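Local atomic coordinates of odorant binding protein ASP5 (Apis mellifera, PDB entry 3R72), a protein that probably binds small hydrophobic odorant molecules and carries them through the fluid of the honeybee antenna. Residues A5-V8 and E9-A12; D31-R35 and G36-D40; H42-Q45 and C46-T49; F65-I68 and V69-L72; T75-P78 and E79-V82. All coordinates share one frame; numbering follows the deposited sequence. Where two conformers were deposited one is given.

Contact 1: residues A5-V8 and E9-A12. With NBB (N-butyl-benzenesulfonamide), chain C.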
loop_
_atom_site.group_PDB
_atom_site.type_symbol
_atom_site.label_atom_id
_atom_site.label_comp_id
_atom_site.label_asym_id
_atom_site.label_seq_id
_atom_site.Cartn_x
_atom_site.Cartn_y
_atom_site.Cartn_z
ATOM N N ALA A 5 6.136 6.726 14.751
ATOM C CA ALA A 5 6.588 5.534 14.059
ATOM C C ALA A 5 6.028 4.266 14.699
ATOM O O ALA A 5 5.608 3.348 13.993
ATOM C CB ALA A 5 8.102 5.478 14.041
ATOM N N ASP A 6 6.041 4.200 16.026
ATOM C CA ASP A 6 5.572 2.980 16.661
ATOM C C ASP A 6 4.057 2.803 16.508
ATOM O O ASP A 6 3.587 1.662 16.385
ATOM C CB ASP A 6 6.072 2.813 18.111
ATOM C CG ASP A 6 5.533 3.857 19.069
ATOM O OD1 ASP A 6 5.039 4.912 18.631
ATOM O OD2 ASP A 6 5.639 3.615 20.295
ATOM N N GLN A 7 3.298 3.898 16.466
ATOM C CA GLN A 7 1.869 3.800 16.210
ATOM C C GLN A 7 1.590 3.362 14.764
ATOM O O GLN A 7 0.687 2.549 14.532
ATOM C CB GLN A 7 1.170 5.119 16.540
ATOM C CG GLN A 7 1.124 5.393 18.020
ATOM C CD GLN A 7 0.323 4.373 18.782
ATOM O OE1 GLN A 7 -0.781 4.014 18.382
ATOM N NE2 GLN A 7 0.869 3.903 19.894
ATOM N N VAL A 8 2.363 3.865 13.803
ATOM C CA VAL A 8 2.226 3.419 12.424
ATOM C C VAL A 8 2.490 1.914 12.333
ATOM O O VAL A 8 1.731 1.175 11.732
ATOM C CB VAL A 8 3.161 4.202 11.483
ATOM C CG1 VAL A 8 3.107 3.627 10.078
ATOM C CG2 VAL A 8 2.783 5.667 11.471
ATOM N N GLU A 9 3.543 1.451 12.985
ATOM C CA GLU A 9 3.883 0.031 12.971
ATOM C C GLU A 9 2.782 -0.830 13.609
ATOM O O GLU A 9 2.439 -1.887 13.066
ATOM C CB GLU A 9 5.214 -0.180 13.691
ATOM C CG GLU A 9 5.773 -1.578 13.627
ATOM C CD GLU A 9 7.111 -1.682 14.340
ATOM O OE1 GLU A 9 8.026 -0.876 14.037
ATOM O OE2 GLU A 9 7.238 -2.560 15.214
ATOM N N LYS A 10 2.222 -0.380 14.739
ATOM C CA LYS A 10 1.178 -1.143 15.429
ATOM C C LYS A 10 -0.032 -1.303 14.523
ATOM O O LYS A 10 -0.550 -2.405 14.341
ATOM C CB LYS A 10 0.780 -0.500 16.768
ATOM C CG LYS A 10 -0.307 -1.307 17.510
ATOM C CD LYS A 10 -0.696 -0.785 18.886
ATOM C CE LYS A 10 -1.600 0.433 18.801
ATOM N NZ LYS A 10 -2.230 0.774 20.146
ATOM N N LEU A 11 -0.489 -0.200 13.953
ATOM C CA LEU A 11 -1.665 -0.259 13.113
ATOM C C LEU A 11 -1.410 -1.105 11.870
ATOM O O LEU A 11 -2.257 -1.897 11.479
ATOM C CB LEU A 11 -2.135 1.145 12.753
ATOM C CG LEU A 11 -3.382 1.220 11.864
ATOM C CD1 LEU A 11 -4.539 0.390 12.424
ATOM C CD2 LEU A 11 -3.819 2.655 11.685
ATOM N N ALA A 12 -0.236 -0.956 11.263
ATOM C CA ALA A 12 0.107 -1.743 10.088
ATOM C C ALA A 12 0.083 -3.228 10.422
ATOM O O ALA A 12 -0.440 -4.023 9.645
ATOM C CB ALA A 12 1.461 -1.347 9.547
HETATM O O1S NBB C . 1.435 2.305 4.778
HETATM S S NBB C . 0.844 3.497 5.318
HETATM O O2S NBB C . -0.136 4.098 4.459
HETATM N N10 NBB C . 2.016 4.559 5.545
HETATM C C11 NBB C . 3.164 4.223 6.368
HETATM C C12 NBB C . 4.378 5.067 6.002
HETATM C C13 NBB C . 5.464 4.991 7.065
HETATM C C14 NBB C . 6.125 3.635 7.095
HETATM C C4 NBB C . 0.151 3.197 6.757
HETATM C C5 NBB C . -1.038 3.830 7.147
HETATM C C6 NBB C . -1.633 3.582 8.387
HETATM C C1 NBB C . -1.021 2.705 9.271
HETATM C C2 NBB C . 0.157 2.076 8.904
HETATM C C3 NBB C . 0.738 2.317 7.660
HETATM O O HOH W 1 0.082 1.577 21.558
#
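V8, A12 and L11 surround the benzene ring of the chain C N-butyl-benzenesulfonamide. V8 CG1 stands above one face of this ring, shifted outward, and lies 3.5 Å from ligand C2. V8 O comes still nearer to C2, at 3.4 Å. A12 CB comes in at the rim beside C2, slightly to the other side of the plane, at 3.7 Å. L11 CD2 reaches the C1 corner, close to the ring plane, also at 3.7 Å.

All of this sits on helix 5-23, whose inner side forms one wall of the ligand pocket in this odorant-binding fold. V8, L11 and A12 therefore face the ligand, while Q7 and K10 stand on the solvent side.

Q7 turns OE1 of its flat side-chain amide toward K10 CE, 3.7 Å away. The other end of the amide, NE2, donates to water 1 at 3.0 Å. The same water accepts from K10 NZ at 2.8 Å. The two side chains lie side by side and point the same way, so one water can bridge NE2 and NZ. Q7 bends at its second torsion (chi2 -63°), which folds the amide back toward K10.

Backbone bonds of the i to i+4 kind hold the spacing. E9 N donates to A5 O and A12 N to V8 O, the latter at 2.9 Å. F120 and P122 touch A12 beside the ligand. The carboxylate of E9 pairs with K13.

Contact 2: residues D31-R35 and G36-D40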
loop_
_atom_site.group_PDB
_atom_site.type_symbol
_atom_site.label_atom_id
_atom_site.label_comp_id
_atom_site.label_asym_id
_atom_site.label_seq_id
_atom_site.Cartn_x
_atom_site.Cartn_y
_atom_site.Cartn_z
ATOM N N ASP A 31 5.771 -10.040 3.053
ATOM C CA ASP A 31 7.094 -9.462 3.285
ATOM C C ASP A 31 7.968 -9.424 2.034
ATOM O O ASP A 31 8.864 -8.582 1.912
ATOM C CB ASP A 31 7.854 -10.249 4.356
ATOM C CG ASP A 31 7.398 -9.947 5.749
ATOM O OD1 ASP A 31 6.953 -8.810 6.011
ATOM O OD2 ASP A 31 7.541 -10.861 6.591
ATOM N N GLY A 32 7.707 -10.321 1.097
ATOM C CA GLY A 32 8.471 -10.347 -0.135
ATOM C C GLY A 32 8.361 -9.073 -0.948
ATOM O O GLY A 32 9.297 -8.704 -1.655
ATOM N N MET A 33 7.237 -8.373 -0.864
ATOM C CA MET A 33 7.068 -7.143 -1.640
ATOM C C MET A 33 8.148 -6.100 -1.317
ATOM O O MET A 33 8.647 -5.420 -2.220
ATOM C CB MET A 33 5.668 -6.558 -1.452
ATOM C CG MET A 33 4.563 -7.455 -2.020
ATOM S SD MET A 33 2.942 -6.659 -2.046
ATOM C CE MET A 33 2.561 -6.560 -0.290
ATOM N N ARG A 34 8.533 -5.985 -0.047
ATOM C CA ARG A 34 9.566 -5.029 0.340
ATOM C C ARG A 34 10.938 -5.397 -0.253
ATOM O O ARG A 34 11.806 -4.516 -0.427
ATOM C CB ARG A 34 9.616 -4.907 1.862
ATOM C CG ARG A 34 8.403 -4.171 2.456
ATOM C CD ARG A 34 8.204 -4.517 3.926
ATOM N NE ARG A 34 6.952 -4.001 4.486
ATOM C CZ ARG A 34 6.573 -4.173 5.754
ATOM N NH1 ARG A 34 7.342 -4.841 6.613
ATOM N NH2 ARG A 34 5.419 -3.673 6.177
ATOM N N ARG A 35 11.121 -6.679 -0.571
ATOM C CA ARG A 35 12.310 -7.197 -1.239
ATOM C C ARG A 35 12.183 -7.103 -2.768
ATOM O O ARG A 35 13.055 -7.577 -3.489
ATOM C CB ARG A 35 12.559 -8.670 -0.834
ATOM C CG ARG A 35 12.602 -8.953 0.677
ATOM C CD ARG A 35 12.972 -10.415 0.992
ATOM N NE ARG A 35 11.824 -11.337 1.026
ATOM C CZ ARG A 35 11.071 -11.609 2.101
ATOM N NH1 ARG A 35 11.318 -11.023 3.272
ATOM N NH2 ARG A 35 10.048 -12.478 2.014
ATOM N N GLY A 36 11.095 -6.514 -3.268
ATOM C CA GLY A 36 10.858 -6.421 -4.707
ATOM C C GLY A 36 10.312 -7.697 -5.334
ATOM O O GLY A 36 10.320 -7.834 -6.559
ATOM N N GLU A 37 9.825 -8.621 -4.504
ATOM C CA GLU A 37 9.217 -9.854 -4.994
ATOM C C GLU A 37 7.742 -9.581 -5.241
ATOM O O GLU A 37 6.964 -9.457 -4.296
ATOM C CB GLU A 37 9.424 -10.981 -3.985
ATOM C CG GLU A 37 10.891 -11.268 -3.713
ATOM C CD GLU A 37 11.138 -12.303 -2.620
ATOM O OE1 GLU A 37 10.192 -12.839 -2.018
ATOM O OE2 GLU A 37 12.324 -12.595 -2.365
ATOM N N PHE A 38 7.378 -9.463 -6.517
ATOM C CA PHE A 38 6.008 -9.198 -6.953
ATOM C C PHE A 38 5.550 -10.295 -7.926
ATOM O O PHE A 38 5.395 -10.072 -9.129
ATOM C CB PHE A 38 5.905 -7.810 -7.591
ATOM C CG PHE A 38 6.075 -6.685 -6.610
ATOM C CD1 PHE A 38 5.050 -6.333 -5.760
ATOM C CD2 PHE A 38 7.254 -5.985 -6.535
ATOM C CE1 PHE A 38 5.190 -5.293 -4.872
ATOM C CE2 PHE A 38 7.397 -4.936 -5.641
ATOM C CZ PHE A 38 6.364 -4.598 -4.806
ATOM N N PRO A 39 5.330 -11.507 -7.415
ATOM C CA PRO A 39 4.838 -12.567 -8.288
ATOM C C PRO A 39 3.415 -12.258 -8.774
ATOM O O PRO A 39 2.661 -11.484 -8.143
ATOM C CB PRO A 39 4.835 -13.786 -7.376
ATOM C CG PRO A 39 4.639 -13.208 -5.994
ATOM C CD PRO A 39 5.431 -11.939 -6.010
ATOM N N ASP A 40 3.050 -12.835 -9.905
ATOM C CA ASP A 40 1.698 -12.679 -10.432
ATOM C C ASP A 40 0.743 -13.609 -9.691
ATOM O O ASP A 40 0.172 -14.536 -10.264
ATOM C CB ASP A 40 1.698 -12.956 -11.933
ATOM C CG ASP A 40 0.383 -12.654 -12.576
ATOM O OD1 ASP A 40 -0.067 -13.502 -13.374
ATOM O OD2 ASP A 40 -0.201 -11.589 -12.275
HETATM O O HOH W 2 10.329 -14.427 0.128
#
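G32, M33, G36 and E37 build a Schellman motif at the end of the helix that starts at residue 27. E37 N donates to G32 O at 2.9 Å. G36 N donates to M33 O, also at 2.9 Å. G36 has a positive phi (80°), which favours glycine. G32 CA lies 3.6 Å from E37 OE1, so the glutamate packs close against the bare backbone there.

Polar groups meet on one flank. R35 NE and E37 OE2 form a long salt bridge of 3.7 Å, with guanidinium and carboxylate planes 69° apart. Water 2 closes the link: it accepts from R35 NH2 and donates to E37 OE1. D31 O lies over the centre of one guanidinium face.

M33 and F38 make a separate, apolar contact. Their side chains cross at about a right angle, and M33 CG touches F38 CE1 at 3.6 Å. M33 SD lies 5.0 Å from the ring centroid, an oblique Met-aromatic contact. M33 CA stands over one face of the ring, toward the rim. The F38 ring also meets Y112 edge-to-face. An alanine in place of F38 would probably open a gap beside M33 and leave Y112 without its aromatic partner.

The turn leads the chain out of its helix toward helix 42-54. Its two backbone bonds, from E37 N to G32 O and from G36 N to M33 O, with glycine at C', are those of a Schellman C-cap.

Contact 3: residues H42-Q45 and C46-T49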
loop_
_atom_site.group_PDB
_atom_site.type_symbol
_atom_site.label_atom_id
_atom_site.label_comp_id
_atom_site.label_asym_id
_atom_site.label_seq_id
_atom_site.Cartn_x
_atom_site.Cartn_y
_atom_site.Cartn_z
ATOM N N HIS A 42 -2.567 -13.933 -7.550
ATOM C CA HIS A 42 -3.811 -13.221 -7.353
ATOM C C HIS A 42 -4.173 -13.077 -5.875
ATOM O O HIS A 42 -4.796 -12.097 -5.498
ATOM C CB HIS A 42 -4.938 -13.879 -8.151
ATOM C CG HIS A 42 -6.165 -13.031 -8.264
ATOM N ND1 HIS A 42 -7.275 -13.235 -7.482
ATOM C CD2 HIS A 42 -6.459 -11.988 -9.074
ATOM C CE1 HIS A 42 -8.204 -12.347 -7.799
ATOM N NE2 HIS A 42 -7.736 -11.584 -8.769
ATOM N N ASP A 43 -3.771 -14.029 -5.040
ATOM C CA ASP A 43 -4.052 -13.907 -3.615
ATOM C C ASP A 43 -3.259 -12.770 -2.973
ATOM O O ASP A 43 -3.808 -12.001 -2.194
ATOM C CB ASP A 43 -3.831 -15.238 -2.913
ATOM C CG ASP A 43 -4.784 -16.300 -3.409
ATOM O OD1 ASP A 43 -5.961 -15.975 -3.676
ATOM O OD2 ASP A 43 -4.357 -17.463 -3.540
ATOM N N LEU A 44 -1.985 -12.641 -3.321
ATOM C CA LEU A 44 -1.208 -11.497 -2.859
ATOM C C LEU A 44 -1.804 -10.203 -3.396
ATOM O O LEU A 44 -1.888 -9.198 -2.674
ATOM C CB LEU A 44 0.266 -11.638 -3.244
ATOM C CG LEU A 44 1.170 -10.498 -2.796
ATOM C CD1 LEU A 44 1.145 -10.273 -1.295
ATOM C CD2 LEU A 44 2.592 -10.749 -3.314
ATOM N N GLN A 45 -2.246 -10.225 -4.652
ATOM C CA GLN A 45 -2.900 -9.048 -5.209
ATOM C C GLN A 45 -4.106 -8.653 -4.360
ATOM O O GLN A 45 -4.278 -7.485 -3.986
ATOM C CB GLN A 45 -3.288 -9.315 -6.662
ATOM C CG GLN A 45 -2.074 -9.502 -7.561
ATOM C CD GLN A 45 -2.362 -10.041 -8.936
ATOM O OE1 GLN A 45 -3.474 -10.450 -9.254
ATOM N NE2 GLN A 45 -1.334 -10.037 -9.773
ATOM N N CYS A 46 -4.935 -9.626 -4.006
ATOM C CA CYS A 46 -6.119 -9.327 -3.196
ATOM C C CYS A 46 -5.785 -8.895 -1.774
ATOM O O CYS A 46 -6.537 -8.113 -1.198
ATOM C CB CYS A 46 -7.085 -10.499 -3.214
ATOM S SG CYS A 46 -7.818 -10.807 -4.876
ATOM N N TYR A 47 -4.650 -9.335 -1.236
ATOM C CA TYR A 47 -4.177 -8.813 0.046
ATOM C C TYR A 47 -3.976 -7.297 -0.044
ATOM O O TYR A 47 -4.356 -6.560 0.869
ATOM C CB TYR A 47 -2.904 -9.544 0.501
ATOM C CG TYR A 47 -2.243 -8.909 1.694
ATOM C CD1 TYR A 47 -2.571 -9.277 2.995
ATOM C CD2 TYR A 47 -1.310 -7.904 1.520
ATOM C CE1 TYR A 47 -1.982 -8.645 4.084
ATOM C CE2 TYR A 47 -0.717 -7.279 2.602
ATOM C CZ TYR A 47 -1.057 -7.659 3.879
ATOM O OH TYR A 47 -0.489 -7.040 4.967
ATOM N N THR A 48 -3.369 -6.824 -1.130
ATOM C CA THR A 48 -3.166 -5.389 -1.260
ATOM C C THR A 48 -4.479 -4.633 -1.265
ATOM O O THR A 48 -4.576 -3.550 -0.697
ATOM C CB THR A 48 -2.260 -4.973 -2.442
ATOM O OG1 THR A 48 -2.885 -5.202 -3.709
ATOM C CG2 THR A 48 -0.899 -5.656 -2.370
ATOM N N THR A 49 -5.489 -5.193 -1.918
ATOM C CA THR A 49 -6.797 -4.563 -1.928
ATOM C C THR A 49 -7.424 -4.541 -0.532
ATOM O O THR A 49 -8.041 -3.552 -0.147
ATOM C CB THR A 49 -7.754 -5.270 -2.900
ATOM O OG1 THR A 49 -7.060 -5.562 -4.116
ATOM C CG2 THR A 49 -8.994 -4.409 -3.178
#
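C46 N donates to H42 O at 2.9 Å and Y47 N to D43 O at 3.0 Å. These are backbone bonds of the i to i+4 kind, in the first turns of helix 42-54.

Hydroxyl bonds add to these. T48 OG1 donates to Q45 O at 2.7 Å, lying in the carbonyl plane on a lone pair. Its chi1 of 69° sets OG1 between the backbone N and the carbonyl carbon, which brings it back over the preceding turn. T49 N also reaches Q45 O, but that bond is weak at 3.3 Å. T48 OG1 further bonds T104 OG1 on helix 100-114. A valine at T48 would probably leave Q45 O with the weak T49 N bond in place of a short one, and cost T104 a partner.

A sulfur-aromatic contact joins C46 and H42. SG lies 3.8 Å from the centroid of the H42 ring, 36° off the normal, with CE1 nearest. H42 NE2 is bonded to D99, which helps fix the turn of the ring.

Apolar contact is slight: L44 CD1 comes 4.4 Å from Y47 CD2. The hydroxyl of Y47 bonds the C-terminal carboxylate of P122.

C46 forms a disulfide with C101, which ties this helix covalently to helix 100-114. It is one of three interlocked disulfides, the hallmark of the classical insect odorant-binding fold.

Contact 4: residues F65-I68 and V69-L72. With NBB (N-butyl-benzenesulfonamide), chain B.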
loop_
_atom_site.group_PDB
_atom_site.type_symbol
_atom_site.label_atom_id
_atom_site.label_comp_id
_atom_site.label_asym_id
_atom_site.label_seq_id
_atom_site.Cartn_x
_atom_site.Cartn_y
_atom_site.Cartn_z
ATOM N N PHE A 65 -7.437 9.068 -4.159
ATOM C CA PHE A 65 -6.149 9.740 -4.074
ATOM C C PHE A 65 -6.130 10.830 -3.016
ATOM O O PHE A 65 -5.080 11.063 -2.426
ATOM C CB PHE A 65 -5.658 10.252 -5.432
ATOM C CG PHE A 65 -5.356 9.153 -6.405
ATOM C CD1 PHE A 65 -4.313 8.269 -6.180
ATOM C CD2 PHE A 65 -6.132 8.974 -7.539
ATOM C CE1 PHE A 65 -4.073 7.230 -7.077
ATOM C CE2 PHE A 65 -5.873 7.943 -8.427
ATOM C CZ PHE A 65 -4.861 7.084 -8.189
ATOM N N ASP A 66 -7.269 11.461 -2.732
ATOM C CA ASP A 66 -7.297 12.415 -1.616
ATOM C C ASP A 66 -6.949 11.697 -0.300
ATOM O O ASP A 66 -6.196 12.228 0.514
ATOM C CB ASP A 66 -8.674 13.096 -1.474
ATOM C CG ASP A 66 -8.990 14.105 -2.574
ATOM O OD1 ASP A 66 -8.134 14.410 -3.438
ATOM O OD2 ASP A 66 -10.131 14.605 -2.549
ATOM N N MET A 67 -7.480 10.496 -0.115
ATOM C CA MET A 67 -7.198 9.745 1.101
ATOM C C MET A 67 -5.784 9.168 1.116
ATOM O O MET A 67 -5.176 9.082 2.172
ATOM C CB MET A 67 -8.230 8.642 1.307
ATOM C CG MET A 67 -8.027 7.914 2.611
ATOM S SD MET A 67 -8.214 8.974 4.075
ATOM C CE MET A 67 -9.998 8.944 4.249
ATOM N N ILE A 68 -5.241 8.804 -0.047
ATOM C CA ILE A 68 -3.840 8.390 -0.120
ATOM C C ILE A 68 -2.945 9.526 0.386
ATOM O O ILE A 68 -2.044 9.294 1.200
ATOM C CB ILE A 68 -3.464 7.934 -1.543
ATOM C CG1 ILE A 68 -4.138 6.588 -1.821
ATOM C CG2 ILE A 68 -1.962 7.822 -1.708
ATOM C CD1 ILE A 68 -4.114 6.122 -3.253
ATOM N N VAL A 69 -3.201 10.751 -0.069
ATOM C CA VAL A 69 -2.399 11.887 0.388
ATOM C C VAL A 69 -2.605 12.156 1.887
ATOM O O VAL A 69 -1.642 12.375 2.614
ATOM C CB VAL A 69 -2.650 13.142 -0.487
ATOM C CG1 VAL A 69 -1.978 14.369 0.105
ATOM C CG2 VAL A 69 -2.159 12.877 -1.919
ATOM N N LYS A 70 -3.841 12.101 2.363
ATOM C CA LYS A 70 -4.091 12.268 3.788
ATOM C C LYS A 70 -3.383 11.209 4.616
ATOM O O LYS A 70 -2.809 11.529 5.660
ATOM C CB LYS A 70 -5.589 12.247 4.084
ATOM C CG LYS A 70 -6.290 13.567 3.776
ATOM C CD LYS A 70 -7.645 13.690 4.490
ATOM C CE LYS A 70 -8.844 13.394 3.600
ATOM N NZ LYS A 70 -8.724 12.209 2.737
ATOM N N GLN A 71 -3.407 9.955 4.170
ATOM C CA GLN A 71 -2.752 8.882 4.913
ATOM C C GLN A 71 -1.252 9.082 4.959
ATOM O O GLN A 71 -0.631 8.878 6.004
ATOM C CB GLN A 71 -3.100 7.510 4.341
ATOM C CG GLN A 71 -4.537 7.085 4.612
ATOM C CD GLN A 71 -4.797 6.666 6.061
ATOM O OE1 GLN A 71 -3.930 6.735 6.916
ATOM N NE2 GLN A 71 -5.981 6.134 6.309
ATOM N N LEU A 72 -0.639 9.476 3.848
ATOM C CA LEU A 72 0.799 9.682 3.872
ATOM C C LEU A 72 1.150 10.869 4.792
ATOM O O LEU A 72 2.146 10.812 5.508
ATOM C CB LEU A 72 1.389 9.747 2.473
ATOM C CG LEU A 72 1.281 11.009 1.640
ATOM C CD1 LEU A 72 2.326 12.046 2.076
ATOM C CD2 LEU A 72 1.402 10.687 0.158
HETATM O O1S NBB B . -2.698 2.757 0.371
HETATM S S NBB B . -1.546 2.596 1.179
HETATM O O2S NBB B . -1.605 1.532 2.143
HETATM N N10 NBB B . -1.332 3.980 1.954
HETATM C C11 NBB B . -1.237 5.226 1.222
HETATM C C12 NBB B . -0.252 6.186 1.862
HETATM C C13 NBB B . 1.207 5.744 1.748
HETATM C C14 NBB B . 1.703 5.878 0.324
HETATM C C4 NBB B . -0.246 2.366 0.208
HETATM C C5 NBB B . 1.000 2.140 0.797
HETATM C C6 NBB B . 2.145 1.946 0.010
HETATM C C1 NBB B . 2.074 1.966 -1.373
HETATM C C2 NBB B . 0.852 2.166 -1.973
HETATM C C3 NBB B . -0.292 2.367 -1.203
#
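K70 curls back over the turn behind it and reaches M67 and D66. Bends at chi3 (-101°) and chi4 bring NZ to D66 O, where it makes a weak bond of 3.4 Å. The D66 carboxylate is not its mate, since OD2 stays 6.0 Å from NZ. M67 crosses the lysine at a slant and sets SD 3.5 Å from NZ. M67 was modelled in two conformers, so this last approach is provisional.

The first torsion of Q71 (chi1 -71°) lays CG on M67 O at 3.2 Å. A bend at chi2 then turns the amide, which bonds L55 O through NE2.

Another side of helix 65-75 helps line the ligand pocket of this largely helical fold. There the backbone, not just side chains, meets the chain B N-butyl-benzenesulfonamide: I68 O lies 3.6 Å from C12 of the butyl chain. I68 CG2 approaches C11 at 4.0 Å. L72 holds CG between its backbone N and carbonyl carbon (chi1 79°). Its CB sits close to C12, and its side chain also touches V81 and V88 of helix 81-91.

Contact 5: residues T75-P78 and E79-V82. With NBB (N-butyl-benzenesulfonamide), chain C.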
loop_
_atom_site.group_PDB
_atom_site.type_symbol
_atom_site.label_atom_id
_atom_site.label_comp_id
_atom_site.label_asym_id
_atom_site.label_seq_id
_atom_site.Cartn_x
_atom_site.Cartn_y
_atom_site.Cartn_z
ATOM N N THR A 75 1.045 9.507 8.392
ATOM C CA THR A 75 1.903 8.364 8.725
ATOM C C THR A 75 3.371 8.427 8.323
ATOM O O THR A 75 4.161 7.642 8.834
ATOM C CB THR A 75 1.322 7.043 8.169
ATOM O OG1 THR A 75 1.316 7.090 6.739
ATOM C CG2 THR A 75 -0.085 6.774 8.702
ATOM N N MET A 76 3.749 9.292 7.386
ATOM C CA MET A 76 5.155 9.361 6.988
ATOM C C MET A 76 5.930 10.271 7.914
ATOM O O MET A 76 5.375 11.241 8.431
ATOM C CB MET A 76 5.300 9.878 5.569
ATOM C CG MET A 76 4.834 8.904 4.517
ATOM S SD MET A 76 5.377 9.356 2.874
ATOM C CE MET A 76 7.007 8.619 2.823
ATOM N N PRO A 77 7.231 9.973 8.129
ATOM C CA PRO A 77 8.098 10.925 8.813
ATOM C C PRO A 77 8.028 12.285 8.080
ATOM O O PRO A 77 7.977 12.300 6.849
ATOM C CB PRO A 77 9.491 10.296 8.670
ATOM C CG PRO A 77 9.255 8.857 8.369
ATOM C CD PRO A 77 7.958 8.778 7.660
ATOM N N PRO A 78 7.996 13.417 8.804
ATOM C CA PRO A 78 7.864 14.728 8.142
ATOM C C PRO A 78 8.874 14.991 7.010
ATOM O O PRO A 78 8.505 15.538 5.957
ATOM C CB PRO A 78 8.055 15.737 9.286
ATOM C CG PRO A 78 8.512 14.947 10.464
ATOM C CD PRO A 78 8.050 13.553 10.270
ATOM N N GLU A 79 10.124 14.591 7.228
ATOM C CA GLU A 79 11.193 14.726 6.232
ATOM C C GLU A 79 10.971 13.883 4.966
ATOM O O GLU A 79 11.741 13.997 4.008
ATOM C CB GLU A 79 12.559 14.385 6.864
ATOM C CG GLU A 79 12.745 12.919 7.383
ATOM C CD GLU A 79 12.264 12.677 8.814
ATOM O OE1 GLU A 79 11.530 13.527 9.354
ATOM O OE2 GLU A 79 12.650 11.638 9.414
ATOM N N GLU A 80 9.934 13.040 4.977
ATOM C CA GLU A 80 9.590 12.184 3.841
ATOM C C GLU A 80 8.283 12.544 3.124
ATOM O O GLU A 80 7.991 11.984 2.066
ATOM C CB GLU A 80 9.555 10.726 4.294
ATOM C CG GLU A 80 10.956 10.163 4.524
ATOM C CD GLU A 80 10.947 8.771 5.116
ATOM O OE1 GLU A 80 9.932 8.055 4.950
ATOM O OE2 GLU A 80 11.962 8.402 5.759
ATOM N N VAL A 81 7.511 13.479 3.671
ATOM C CA VAL A 81 6.155 13.760 3.169
ATOM C C VAL A 81 6.135 14.310 1.735
ATOM O O VAL A 81 5.340 13.864 0.905
ATOM C CB VAL A 81 5.399 14.710 4.138
ATOM C CG1 VAL A 81 4.131 15.288 3.523
ATOM C CG2 VAL A 81 5.082 13.961 5.427
ATOM N N VAL A 82 7.003 15.270 1.426
ATOM C CA VAL A 82 7.021 15.841 0.083
ATOM C C VAL A 82 7.434 14.785 -0.934
ATOM O O VAL A 82 6.817 14.656 -2.001
ATOM C CB VAL A 82 7.883 17.110 0.002
ATOM C CG1 VAL A 82 8.083 17.536 -1.451
ATOM C CG2 VAL A 82 7.210 18.198 0.804
HETATM O O1S NBB C . 1.435 2.305 4.778
HETATM S S NBB C . 0.844 3.497 5.318
HETATM O O2S NBB C . -0.136 4.098 4.459
HETATM N N10 NBB C . 2.016 4.559 5.545
HETATM C C11 NBB C . 3.164 4.223 6.368
HETATM C C12 NBB C . 4.378 5.067 6.002
HETATM C C13 NBB C . 5.464 4.991 7.065
HETATM C C14 NBB C . 6.125 3.635 7.095
HETATM C C4 NBB C . 0.151 3.197 6.757
HETATM C C5 NBB C . -1.038 3.830 7.147
HETATM C C6 NBB C . -1.633 3.582 8.387
HETATM C C1 NBB C . -1.021 2.705 9.271
HETATM C C2 NBB C . 0.157 2.076 8.904
HETATM C C3 NBB C . 0.738 2.317 7.660
#
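M76 and E80 cross at about a right angle in the tight part of this turn. M76 CE lies 3.6 Å from E80 CB, brought there by a bend at chi3 (85°). Beside it, E80 N donates to P77 O at 2.8 Å. V81 N donates to P78 O in the next step, with a longer bond of 3.2 Å. The two bonds make the turn that enters helix 81-91. E80 slants across the P77 ring, with OE1 3.4 Å from CD.

V81 CG2 and M76 CB make a looser apolar contact, at 4.1 Å. The solvent side belongs to E79 and P78, both exposed, which lie side by side with E79 OE1 3.5 Å from P78 CG. At the inner end, T75 OG1 lies 2.9 Å from N10 of the chain C ligand and bonds Q71 O.

Within the turn the two carboxylates rest on proline carbons, though E80 also touches K118 outside it. The turn itself therefore probably depends on backbone bonds and apolar contact more than on ionisation.

Overall arrangement
From the N terminus the five contacts follow in series; none nests in or crosses another. Contacts 1, 3 and 4 each lie within one helix, and close no loop. Contact 2 closes the turn after helix 27-32, and contact 5 the turn between helices 65-75 and 81-91. Contacts 2 and 3 join the first of these turns to helix 42-54: D40 probably bonds Q45, and M33 packs on T48 and L44. Contacts 1 and 5 join helix 5-23 to the end of helix 65-75, through V8 CG2 on T75 O and the shared chain C ligand. Contacts 4 and 5 join helices 65-75 and 81-91, where L72 reaches V81. Contacts 3 and 4 lie on opposite sides of the chain's centre.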